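Local coordinates for protein cysteine synthase (Fusobacterium nucleatum subsp. nucleatum, PDB 5Z5C) that uses pyridoxal 5'-phosphate, held as an internal aldimine, to make hydrogen sulfide, probably through cysteine lyase chemistry related to that of cysteine synthases, at residues L45-F55 against N80-I91; V252-A263 against I275-M286. All coordinates share one frame; numbering follows the deposited sequence.

Contact 1: L45-F55 against N80-I91. With PLP (pyridoxal-5'-phosphate), chain G.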
loop_
_atom_site.group_PDB
_atom_site.type_symbol
_atom_site.label_atom_id
_atom_site.label_comp_id
_atom_site.label_asym_id
_atom_site.label_seq_id
_atom_site.Cartn_x
_atom_site.Cartn_y
_atom_site.Cartn_z
ATOM N N LEU B 45 -1.844 3.585 5.877
ATOM C CA LEU B 45 -1.057 2.637 6.688
ATOM C C LEU B 45 -1.123 1.190 6.263
ATOM O O LEU B 45 -0.113 0.578 6.140
ATOM C CB LEU B 45 -1.461 2.717 8.185
ATOM C CG LEU B 45 -0.692 1.844 9.162
ATOM C CD1 LEU B 45 0.776 2.255 9.225
ATOM C CD2 LEU B 45 -1.323 1.925 10.543
ATOM N N THR B 46 -2.317 0.620 6.132
ATOM C CA THR B 46 -2.480 -0.801 5.798
ATOM C C THR B 46 -3.061 -0.951 4.387
ATOM O O THR B 46 -3.510 -2.022 4.019
ATOM C CB THR B 46 -3.365 -1.562 6.801
ATOM O OG1 THR B 46 -4.724 -1.086 6.785
ATOM C CG2 THR B 46 -2.769 -1.518 8.255
ATOM N N GLY B 47 -3.085 0.132 3.624
ATOM C CA GLY B 47 -3.511 0.080 2.210
ATOM C C GLY B 47 -4.985 0.371 1.945
ATOM O O GLY B 47 -5.407 0.141 0.823
ATOM N N SER B 48 -5.762 0.843 2.943
ATOM C CA SER B 48 -7.193 1.094 2.707
ATOM C C SER B 48 -7.742 2.360 3.334
ATOM O O SER B 48 -7.243 2.841 4.342
ATOM C CB SER B 48 -8.083 -0.094 3.166
ATOM O OG SER B 48 -8.531 0.000 4.511
ATOM N N ILE B 49 -8.870 2.815 2.783
ATOM C CA ILE B 49 -9.661 3.872 3.417
ATOM C C ILE B 49 -10.014 3.595 4.895
ATOM O O ILE B 49 -10.159 4.537 5.680
ATOM C CB ILE B 49 -10.946 4.160 2.580
ATOM C CG1 ILE B 49 -11.580 5.533 2.919
ATOM C CG2 ILE B 49 -11.955 3.049 2.736
ATOM C CD1 ILE B 49 -12.772 5.873 2.018
ATOM N N LYS B 50 -10.134 2.327 5.273
ATOM C CA LYS B 50 -10.492 1.955 6.643
ATOM C C LYS B 50 -9.483 2.420 7.695
ATOM O O LYS B 50 -9.863 2.624 8.873
ATOM C CB LYS B 50 -10.719 0.457 6.792
ATOM C CG LYS B 50 -11.762 -0.127 5.842
ATOM C CD LYS B 50 -13.141 0.448 6.067
ATOM C CE LYS B 50 -13.989 0.158 4.865
ATOM N NZ LYS B 50 -14.381 -1.274 4.795
ATOM N N ASP B 51 -8.240 2.657 7.271
ATOM C CA ASP B 51 -7.238 3.246 8.162
ATOM C C ASP B 51 -7.652 4.632 8.691
ATOM O O ASP B 51 -7.388 4.923 9.844
ATOM C CB ASP B 51 -5.878 3.395 7.472
ATOM C CG ASP B 51 -5.244 2.061 7.114
ATOM O OD1 ASP B 51 -5.161 1.183 7.999
ATOM O OD2 ASP B 51 -4.819 1.905 5.952
ATOM N N ARG B 52 -8.270 5.466 7.849
ATOM C CA ARG B 52 -8.726 6.790 8.255
ATOM C C ARG B 52 -9.776 6.655 9.377
ATOM O O ARG B 52 -9.751 7.369 10.358
ATOM C CB ARG B 52 -9.409 7.516 7.117
ATOM C CG ARG B 52 -8.498 7.885 5.956
ATOM C CD ARG B 52 -9.334 8.467 4.856
ATOM N NE ARG B 52 -8.570 8.945 3.732
ATOM C CZ ARG B 52 -8.251 10.209 3.529
ATOM N NH1 ARG B 52 -8.455 11.111 4.485
ATOM N NH2 ARG B 52 -7.664 10.562 2.405
ATOM N N MET B 53 -10.656 5.680 9.186
ATOM C CA MET B 53 -11.781 5.411 10.035
ATOM C C MET B 53 -11.343 4.805 11.368
ATOM O O MET B 53 -11.825 5.232 12.398
ATOM C CB MET B 53 -12.729 4.460 9.317
ATOM C CG MET B 53 -14.054 4.279 10.020
ATOM S SD MET B 53 -14.121 2.909 11.181
ATOM C CE MET B 53 -14.439 1.552 10.056
ATOM N N ALA B 54 -10.479 3.798 11.332
ATOM C CA ALA B 54 -9.934 3.206 12.551
ATOM C C ALA B 54 -9.155 4.206 13.426
ATOM O O ALA B 54 -9.307 4.215 14.667
ATOM C CB ALA B 54 -9.073 1.982 12.248
ATOM N N PHE B 55 -8.358 5.052 12.786
ATOM C CA PHE B 55 -7.622 6.061 13.503
ATOM C C PHE B 55 -8.525 7.121 14.129
ATOM O O PHE B 55 -8.326 7.466 15.300
ATOM C CB PHE B 55 -6.650 6.780 12.635
ATOM C CG PHE B 55 -5.959 7.873 13.354
ATOM C CD1 PHE B 55 -5.071 7.582 14.369
ATOM C CD2 PHE B 55 -6.238 9.205 13.062
ATOM C CE1 PHE B 55 -4.432 8.599 15.043
ATOM C CE2 PHE B 55 -5.612 10.224 13.754
ATOM C CZ PHE B 55 -4.700 9.922 14.720
ATOM N N ASN B 80 -10.906 -5.225 5.386
ATOM C CA ASN B 80 -10.071 -4.034 5.669
ATOM C C ASN B 80 -10.255 -3.408 7.072
ATOM O O ASN B 80 -9.351 -2.779 7.597
ATOM C CB ASN B 80 -10.311 -2.983 4.591
ATOM C CG ASN B 80 -9.579 -3.284 3.290
ATOM O OD1 ASN B 80 -8.458 -3.799 3.296
ATOM N ND2 ASN B 80 -10.201 -2.940 2.158
ATOM N N THR B 81 -11.426 -3.560 7.678
ATOM C CA THR B 81 -11.646 -3.060 9.050
ATOM C C THR B 81 -10.840 -3.824 10.111
ATOM O O THR B 81 -10.234 -3.212 10.979
ATOM C CB THR B 81 -13.150 -3.099 9.393
ATOM O OG1 THR B 81 -13.843 -2.274 8.461
ATOM C CG2 THR B 81 -13.403 -2.594 10.787
ATOM N N GLY B 82 -10.821 -5.150 10.011
ATOM C CA GLY B 82 -10.024 -5.947 10.899
ATOM C C GLY B 82 -8.558 -5.593 10.736
ATOM O O GLY B 82 -7.846 -5.435 11.727
ATOM N N ILE B 83 -8.135 -5.432 9.472
ATOM C CA ILE B 83 -6.738 -5.125 9.175
ATOM C C ILE B 83 -6.369 -3.783 9.831
ATOM O O ILE B 83 -5.392 -3.704 10.544
ATOM C CB ILE B 83 -6.450 -5.129 7.648
ATOM C CG1 ILE B 83 -6.607 -6.538 7.054
ATOM C CG2 ILE B 83 -5.038 -4.660 7.365
ATOM C CD1 ILE B 83 -6.650 -6.597 5.521
ATOM N N ALA B 84 -7.200 -2.773 9.641
ATOM C CA ALA B 84 -6.946 -1.417 10.118
ATOM C C ALA B 84 -6.934 -1.249 11.656
ATOM O O ALA B 84 -6.058 -0.575 12.216
ATOM C CB ALA B 84 -7.964 -0.477 9.497
ATOM N N PHE B 85 -7.939 -1.842 12.326
ATOM C CA PHE B 85 -7.965 -1.842 13.777
ATOM C C PHE B 85 -6.853 -2.725 14.319
ATOM O O PHE B 85 -6.288 -2.392 15.352
ATOM C CB PHE B 85 -9.340 -2.295 14.369
ATOM C CG PHE B 85 -10.380 -1.200 14.375
ATOM C CD1 PHE B 85 -10.343 -0.201 15.326
ATOM C CD2 PHE B 85 -11.341 -1.122 13.366
ATOM C CE1 PHE B 85 -11.284 0.821 15.325
ATOM C CE2 PHE B 85 -12.301 -0.110 13.368
ATOM C CZ PHE B 85 -12.272 0.861 14.352
ATOM N N SER B 86 -6.557 -3.863 13.676
ATOM C CA SER B 86 -5.447 -4.695 14.155
ATOM C C SER B 86 -4.137 -3.879 14.215
ATOM O O SER B 86 -3.465 -3.814 15.266
ATOM C CB SER B 86 -5.267 -5.943 13.316
ATOM O OG SER B 86 -6.415 -6.767 13.392
ATOM N N ALA B 87 -3.815 -3.202 13.116
ATOM C CA ALA B 87 -2.580 -2.389 13.064
ATOM C C ALA B 87 -2.583 -1.184 14.005
ATOM O O ALA B 87 -1.611 -0.961 14.726
ATOM C CB ALA B 87 -2.303 -1.923 11.632
ATOM N N MET B 88 -3.646 -0.386 13.972
ATOM C CA MET B 88 -3.706 0.835 14.787
ATOM C C MET B 88 -3.897 0.478 16.258
ATOM O O MET B 88 -3.324 1.122 17.136
ATOM C CB MET B 88 -4.791 1.794 14.258
ATOM C CG MET B 88 -4.767 3.190 14.881
ATOM S SD MET B 88 -3.178 4.066 14.931
ATOM C CE MET B 88 -2.987 4.521 13.208
ATOM N N GLY B 89 -4.672 -0.574 16.528
ATOM C CA GLY B 89 -4.759 -1.153 17.869
ATOM C C GLY B 89 -3.394 -1.492 18.464
ATOM O O GLY B 89 -3.062 -1.120 19.595
ATOM N N ALA B 90 -2.568 -2.158 17.664
ATOM C CA ALA B 90 -1.255 -2.559 18.098
ATOM C C ALA B 90 -0.370 -1.329 18.299
ATOM O O ALA B 90 0.317 -1.237 19.278
ATOM C CB ALA B 90 -0.668 -3.512 17.091
ATOM N N ILE B 91 -0.417 -0.365 17.383
ATOM C CA ILE B 91 0.307 0.914 17.542
ATOM C C ILE B 91 -0.033 1.598 18.889
ATOM O O ILE B 91 0.842 2.115 19.566
ATOM C CB ILE B 91 0.020 1.853 16.371
ATOM C CG1 ILE B 91 0.788 1.333 15.119
ATOM C CG2 ILE B 91 0.475 3.282 16.671
ATOM C CD1 ILE B 91 0.390 1.955 13.834
HETATM N N1 PLP G . -14.534 -1.242 -0.436
HETATM C C2 PLP G . -13.636 -1.876 0.351
HETATM C C2A PLP G . -12.430 -2.571 -0.218
HETATM C C3 PLP G . -13.840 -1.886 1.810
HETATM O O3 PLP G . -12.971 -2.514 2.628
HETATM C C4 PLP G . -15.030 -1.214 2.366
HETATM C C4A PLP G . -15.273 -1.212 3.826
HETATM C C5 PLP G . -15.939 -0.553 1.409
HETATM C C6 PLP G . -15.634 -0.614 0.050
HETATM C C5A PLP G . -17.175 0.152 1.930
HETATM O O4P PLP G . -16.874 1.279 2.767
HETATM P P PLP G . -17.791 1.687 4.032
HETATM O O1P PLP G . -17.589 0.584 5.031
HETATM O O2P PLP G . -17.280 3.047 4.436
HETATM O O3P PLP G . -19.184 1.764 3.437
HETATM O O HOH W 1 -7.070 -1.889 5.796
HETATM O O HOH W 2 -5.693 -3.494 3.159
HETATM O O HOH W 3 -13.633 -4.198 6.183
#

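Contact 2: V252-A263 against I275-M286. With PLP (pyridoxal-5'-phosphate), chain G.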
loop_
_atom_site.group_PDB
_atom_site.type_symbol
_atom_site.label_atom_id
_atom_site.label_comp_id
_atom_site.label_asym_id
_atom_site.label_seq_id
_atom_site.Cartn_x
_atom_site.Cartn_y
_atom_site.Cartn_z
ATOM N N VAL B 252 -27.449 3.302 -6.738
ATOM C CA VAL B 252 -26.902 2.789 -8.021
ATOM C C VAL B 252 -26.460 1.324 -7.804
ATOM O O VAL B 252 -25.935 0.958 -6.727
ATOM C CB VAL B 252 -25.731 3.645 -8.629
ATOM C CG1 VAL B 252 -26.158 5.100 -8.788
ATOM C CG2 VAL B 252 -24.462 3.566 -7.820
ATOM N N SER B 253 -26.749 0.488 -8.799
ATOM C CA SER B 253 -26.542 -0.951 -8.734
ATOM C C SER B 253 -25.568 -1.326 -9.813
ATOM O O SER B 253 -25.740 -0.876 -10.952
ATOM C CB SER B 253 -27.843 -1.674 -9.026
ATOM O OG SER B 253 -28.773 -1.461 -7.981
ATOM N N VAL B 254 -24.530 -2.100 -9.467
ATOM C CA VAL B 254 -23.541 -2.545 -10.467
ATOM C C VAL B 254 -23.360 -4.054 -10.365
ATOM O O VAL B 254 -23.298 -4.613 -9.257
ATOM C CB VAL B 254 -22.173 -1.852 -10.283
ATOM C CG1 VAL B 254 -21.156 -2.330 -11.316
ATOM C CG2 VAL B 254 -22.327 -0.333 -10.325
ATOM N N ASP B 255 -23.295 -4.719 -11.517
ATOM C CA ASP B 255 -23.084 -6.154 -11.520
ATOM C C ASP B 255 -21.602 -6.451 -11.191
ATOM O O ASP B 255 -20.698 -5.797 -11.737
ATOM C CB ASP B 255 -23.465 -6.775 -12.864
ATOM C CG ASP B 255 -23.264 -8.279 -12.870
ATOM O OD1 ASP B 255 -22.110 -8.739 -13.053
ATOM O OD2 ASP B 255 -24.235 -9.005 -12.646
ATOM N N ASP B 256 -21.364 -7.449 -10.340
ATOM C CA ASP B 256 -20.002 -7.737 -9.869
ATOM C C ASP B 256 -18.980 -8.059 -11.004
ATOM O O ASP B 256 -17.808 -7.695 -10.920
ATOM C CB ASP B 256 -20.002 -8.723 -8.700
ATOM C CG ASP B 256 -20.413 -10.145 -9.063
ATOM O OD1 ASP B 256 -20.651 -10.422 -10.226
ATOM O OD2 ASP B 256 -20.441 -10.994 -8.173
ATOM N N GLY B 257 -19.463 -8.624 -12.106
ATOM C CA GLY B 257 -18.634 -8.886 -13.303
ATOM C C GLY B 257 -18.148 -7.613 -13.957
ATOM O O GLY B 257 -16.984 -7.518 -14.342
ATOM N N ASP B 258 -19.066 -6.660 -14.074
ATOM C CA ASP B 258 -18.832 -5.307 -14.634
ATOM C C ASP B 258 -17.797 -4.541 -13.764
ATOM O O ASP B 258 -16.909 -3.834 -14.284
ATOM C CB ASP B 258 -20.192 -4.601 -14.694
ATOM C CG ASP B 258 -20.278 -3.453 -15.678
ATOM O OD1 ASP B 258 -19.342 -3.260 -16.502
ATOM O OD2 ASP B 258 -21.291 -2.736 -15.640
ATOM N N ALA B 259 -17.914 -4.707 -12.442
ATOM C CA ALA B 259 -16.921 -4.166 -11.500
ATOM C C ALA B 259 -15.551 -4.814 -11.740
ATOM O O ALA B 259 -14.546 -4.135 -11.820
ATOM C CB ALA B 259 -17.347 -4.396 -10.051
ATOM N N ILE B 260 -15.525 -6.132 -11.867
ATOM C CA ILE B 260 -14.271 -6.844 -12.079
ATOM C C ILE B 260 -13.588 -6.398 -13.356
ATOM O O ILE B 260 -12.382 -6.119 -13.325
ATOM C CB ILE B 260 -14.459 -8.361 -12.055
ATOM C CG1 ILE B 260 -14.685 -8.810 -10.600
ATOM C CG2 ILE B 260 -13.245 -9.083 -12.652
ATOM C CD1 ILE B 260 -15.197 -10.238 -10.489
ATOM N N VAL B 261 -14.351 -6.305 -14.462
ATOM C CA VAL B 261 -13.773 -5.868 -15.724
ATOM C C VAL B 261 -13.263 -4.423 -15.581
ATOM O O VAL B 261 -12.165 -4.088 -16.056
ATOM C CB VAL B 261 -14.778 -5.970 -16.920
ATOM C CG1 VAL B 261 -14.310 -5.179 -18.133
ATOM C CG2 VAL B 261 -14.997 -7.436 -17.283
ATOM N N MET B 262 -14.033 -3.577 -14.936
ATOM C CA MET B 262 -13.606 -2.198 -14.786
ATOM C C MET B 262 -12.304 -2.086 -13.988
ATOM O O MET B 262 -11.432 -1.334 -14.383
ATOM C CB MET B 262 -14.655 -1.312 -14.153
ATOM C CG MET B 262 -14.375 0.159 -14.361
ATOM S SD MET B 262 -14.277 0.638 -16.125
ATOM C CE MET B 262 -12.634 1.348 -16.192
ATOM N N ALA B 263 -12.206 -2.827 -12.893
ATOM C CA ALA B 263 -10.984 -2.916 -12.055
ATOM C C ALA B 263 -9.794 -3.489 -12.834
ATOM O O ALA B 263 -8.649 -3.022 -12.671
ATOM C CB ALA B 263 -11.265 -3.742 -10.798
ATOM N N ILE B 275 -11.753 -4.670 -6.245
ATOM C CA ILE B 275 -12.963 -4.884 -7.016
ATOM C C ILE B 275 -13.965 -3.774 -6.720
ATOM O O ILE B 275 -14.520 -3.224 -7.673
ATOM C CB ILE B 275 -13.567 -6.305 -6.843
ATOM C CG1 ILE B 275 -12.579 -7.377 -7.271
ATOM C CG2 ILE B 275 -14.829 -6.468 -7.693
ATOM C CD1 ILE B 275 -12.814 -8.755 -6.640
ATOM N N SER B 276 -14.122 -3.385 -5.453
ATOM C CA SER B 276 -15.007 -2.258 -5.097
ATOM C C SER B 276 -14.639 -0.911 -5.721
ATOM O O SER B 276 -15.522 -0.024 -5.945
ATOM C CB SER B 276 -15.127 -2.096 -3.587
ATOM O OG SER B 276 -14.005 -1.423 -3.040
ATOM N N SER B 277 -13.357 -0.737 -6.041
ATOM C CA SER B 277 -12.971 0.444 -6.808
ATOM C C SER B 277 -13.563 0.423 -8.231
ATOM O O SER B 277 -14.002 1.461 -8.748
ATOM C CB SER B 277 -11.442 0.566 -6.880
ATOM O OG SER B 277 -10.865 0.530 -5.588
ATOM N N GLY B 278 -13.508 -0.747 -8.871
ATOM C CA GLY B 278 -14.036 -0.897 -10.231
ATOM C C GLY B 278 -15.531 -0.640 -10.210
ATOM O O GLY B 278 -16.052 0.002 -11.099
ATOM N N ALA B 279 -16.186 -1.129 -9.148
ATOM C CA ALA B 279 -17.602 -0.909 -8.890
ATOM C C ALA B 279 -17.921 0.566 -8.808
ATOM O O ALA B 279 -18.807 1.056 -9.525
ATOM C CB ALA B 279 -18.044 -1.614 -7.597
ATOM N N ASN B 280 -17.172 1.280 -7.969
ATOM C CA ASN B 280 -17.315 2.746 -7.837
ATOM C C ASN B 280 -17.122 3.517 -9.129
ATOM O O ASN B 280 -17.792 4.525 -9.334
ATOM C CB ASN B 280 -16.352 3.304 -6.748
ATOM C CG ASN B 280 -16.806 2.949 -5.352
ATOM O OD1 ASN B 280 -17.928 2.493 -5.186
ATOM N ND2 ASN B 280 -15.954 3.151 -4.344
ATOM N N PHE B 281 -16.180 3.098 -9.969
ATOM C CA PHE B 281 -15.941 3.763 -11.220
ATOM C C PHE B 281 -17.192 3.674 -12.128
ATOM O O PHE B 281 -17.635 4.701 -12.689
ATOM C CB PHE B 281 -14.737 3.160 -11.948
ATOM C CG PHE B 281 -14.311 3.951 -13.161
ATOM C CD1 PHE B 281 -14.933 3.738 -14.418
ATOM C CD2 PHE B 281 -13.325 4.905 -13.064
ATOM C CE1 PHE B 281 -14.543 4.464 -15.534
ATOM C CE2 PHE B 281 -12.937 5.643 -14.173
ATOM C CZ PHE B 281 -13.521 5.406 -15.412
ATOM N N ILE B 282 -17.724 2.446 -12.242
ATOM C CA ILE B 282 -18.922 2.161 -13.030
ATOM C C ILE B 282 -20.064 2.952 -12.427
ATOM O O ILE B 282 -20.788 3.634 -13.144
ATOM C CB ILE B 282 -19.287 0.651 -13.048
ATOM C CG1 ILE B 282 -18.289 -0.197 -13.870
ATOM C CG2 ILE B 282 -20.700 0.470 -13.516
ATOM C CD1 ILE B 282 -17.954 0.349 -15.245
ATOM N N GLY B 283 -20.193 2.882 -11.101
ATOM C CA GLY B 283 -21.139 3.697 -10.345
ATOM C C GLY B 283 -21.144 5.149 -10.725
ATOM O O GLY B 283 -22.192 5.723 -11.067
ATOM N N ALA B 284 -19.971 5.750 -10.688
ATOM C CA ALA B 284 -19.827 7.148 -10.965
ATOM C C ALA B 284 -20.228 7.506 -12.423
ATOM O O ALA B 284 -20.686 8.631 -12.693
ATOM C CB ALA B 284 -18.376 7.536 -10.727
ATOM N N LEU B 285 -19.961 6.586 -13.355
ATOM C CA LEU B 285 -20.319 6.783 -14.757
ATOM C C LEU B 285 -21.841 6.726 -14.960
ATOM O O LEU B 285 -22.426 7.547 -15.693
ATOM C CB LEU B 285 -19.673 5.749 -15.651
ATOM C CG LEU B 285 -20.018 5.807 -17.151
ATOM C CD1 LEU B 285 -19.758 7.197 -17.721
ATOM C CD2 LEU B 285 -19.221 4.768 -17.897
ATOM N N MET B 286 -22.466 5.763 -14.300
ATOM C CA MET B 286 -23.932 5.716 -14.250
ATOM C C MET B 286 -24.492 7.075 -13.813
ATOM O O MET B 286 -25.382 7.602 -14.495
ATOM C CB MET B 286 -24.403 4.607 -13.302
ATOM C CG MET B 286 -24.132 3.217 -13.843
ATOM S SD MET B 286 -24.530 1.939 -12.669
ATOM C CE MET B 286 -24.425 0.478 -13.699
HETATM N N1 PLP G . -14.534 -1.242 -0.436
HETATM C C2 PLP G . -13.636 -1.876 0.351
HETATM C C2A PLP G . -12.430 -2.571 -0.218
HETATM C C3 PLP G . -13.840 -1.886 1.810
HETATM O O3 PLP G . -12.971 -2.514 2.628
HETATM C C4 PLP G . -15.030 -1.214 2.366
HETATM C C4A PLP G . -15.273 -1.212 3.826
HETATM C C5 PLP G . -15.939 -0.553 1.409
HETATM C C6 PLP G . -15.634 -0.614 0.050
HETATM C C5A PLP G . -17.175 0.152 1.930
HETATM O O4P PLP G . -16.874 1.279 2.767
HETATM P P PLP G . -17.791 1.687 4.032
HETATM O O1P PLP G . -17.589 0.584 5.031
HETATM O O2P PLP G . -17.280 3.047 4.436
HETATM O O3P PLP G . -19.184 1.764 3.437
#

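Contact 1: L45-F55 against N80-I91
The internal aldimine of a fold-type II pyridoxal-phosphate enzyme sits here, with Lys-50 laid across Asn-80 at about a right angle. Lys-50 NZ is covalently joined to C4A of the cofactor, while Asn-80 ND2 donates to its ring oxygen O3 at 2.8 Å, so each segment holds one of two neighbouring ring substituents. With chi1 at -56°, beside the backbone N, Lys-50 CG rests 3.4 Å from Asn-80 CB, and bends at chi2 and chi4 carry the chain on to C4A. The turn before helix 50-57 is a capping box: Ser-48 OG accepts from Lys-50 N, and Asp-51 OD2 takes a weak bond from Ser-48 N. Asp-51 OD1 also receives Thr-46 OG1 at 2.6 Å, on the syn side of the carboxylate. A water donates to Thr-46 OG1, hydrogen-bonds with Ser-48 OG and probably reaches Asn-80 O. The axes of 50-55 and 80-91 come within 8.5 Å, crossing at -50°, with Ala-54 and Ala-84 facing each other. Ala-54 CB stands 3.8 Å from the Phe-85 ring centroid, directly over one face. Farther along, Met-88, bent at chi2 and chi3, sets SD at the edge of the Phe-55 ring, a Met-aromatic contact, and Leu-45 CD2 meets Ile-91 CD1 tip to tip at 3.7 Å. Helix 155-163 touches Met-53, helix 111-114 touches Ile-83, and Tyr-43 of the second subunit packs on Leu-45.

Contact 2: V252-A263 against I275-M286
Val-252 begins the contact by resting CG2 on the Gly-283 backbone, 4.2 Å from its CA. Ser-253 turns its side chain from the helix, yet its carbonyl O meets the terminal CE of Met-286, whose chain runs extended beyond CG. Val-254 faces the helix again and straddles Ile-282 CG2 with both methyls, CG1 at 3.6 Å. Asp-255 then serves as N-cap: its OD1 accepts from Gly-257 N at 2.8 Å, capping the first turn of helix 256-263 just after the strand. Asp-258 lays its carboxylate beside Ile-282; buried there, it is satisfied outside the contact, OD1 by Ser-325 OG and OD2 by Leu-324 N. At Ala-259 the backbones come close at a crossing of 100°, its CA lying 4.2 Å from that of Ala-279 and its O 3.6 Å from Gly-278 CA. Gly-278, lacking a CB, admits Ala-259 O and Ala-263 N against its CA; Ala-259 and Ala-279 add only a methyl each. Ile-260 lies alongside Ile-275, both pointing the same way, with CG1 3.7 Å from CG2 of Ile-275. Met-262, with CG opposite its backbone N (chi1 -163°), reaches over Phe-281: CE lies above one ring face, 4.0 Å from the centroid, while SD approaches obliquely in a Met-aromatic contact. Phe-27 meets the same ring edge-to-face. Ala-263 completes the crossing against Gly-278. Strand 252-254 is an outer strand, within this chain, of the parallel sheet with 210-214, 182-186 and 297-298. The helices pack beside it in an alpha/beta domain, whose helix 275-288 supplies Ser-276 OG to PLP N1, a serine hydroxyl as in cysteine synthase relatives.

Overall arrangement
Both contacts are buried, lie on opposite sides of the chain's centre with their own centres about 24 Å apart, and share no helix or strand; the cofactor between them is what they have in common. Contact 1 supplies the aldimine lysine and the O3 partner, whereas contact 2 gives the pyridine nitrogen its hydroxyl partner, so the ring is held from two domains. Neither has a direct hydrogen bond between its segments. Contact 1 adds bridging water and cofactor bonds, and its apolar end reaches the second subunit. Contact 2 relies on van der Waals packing, with glycine and alanine at a steep helix crossing, and touches no other chain.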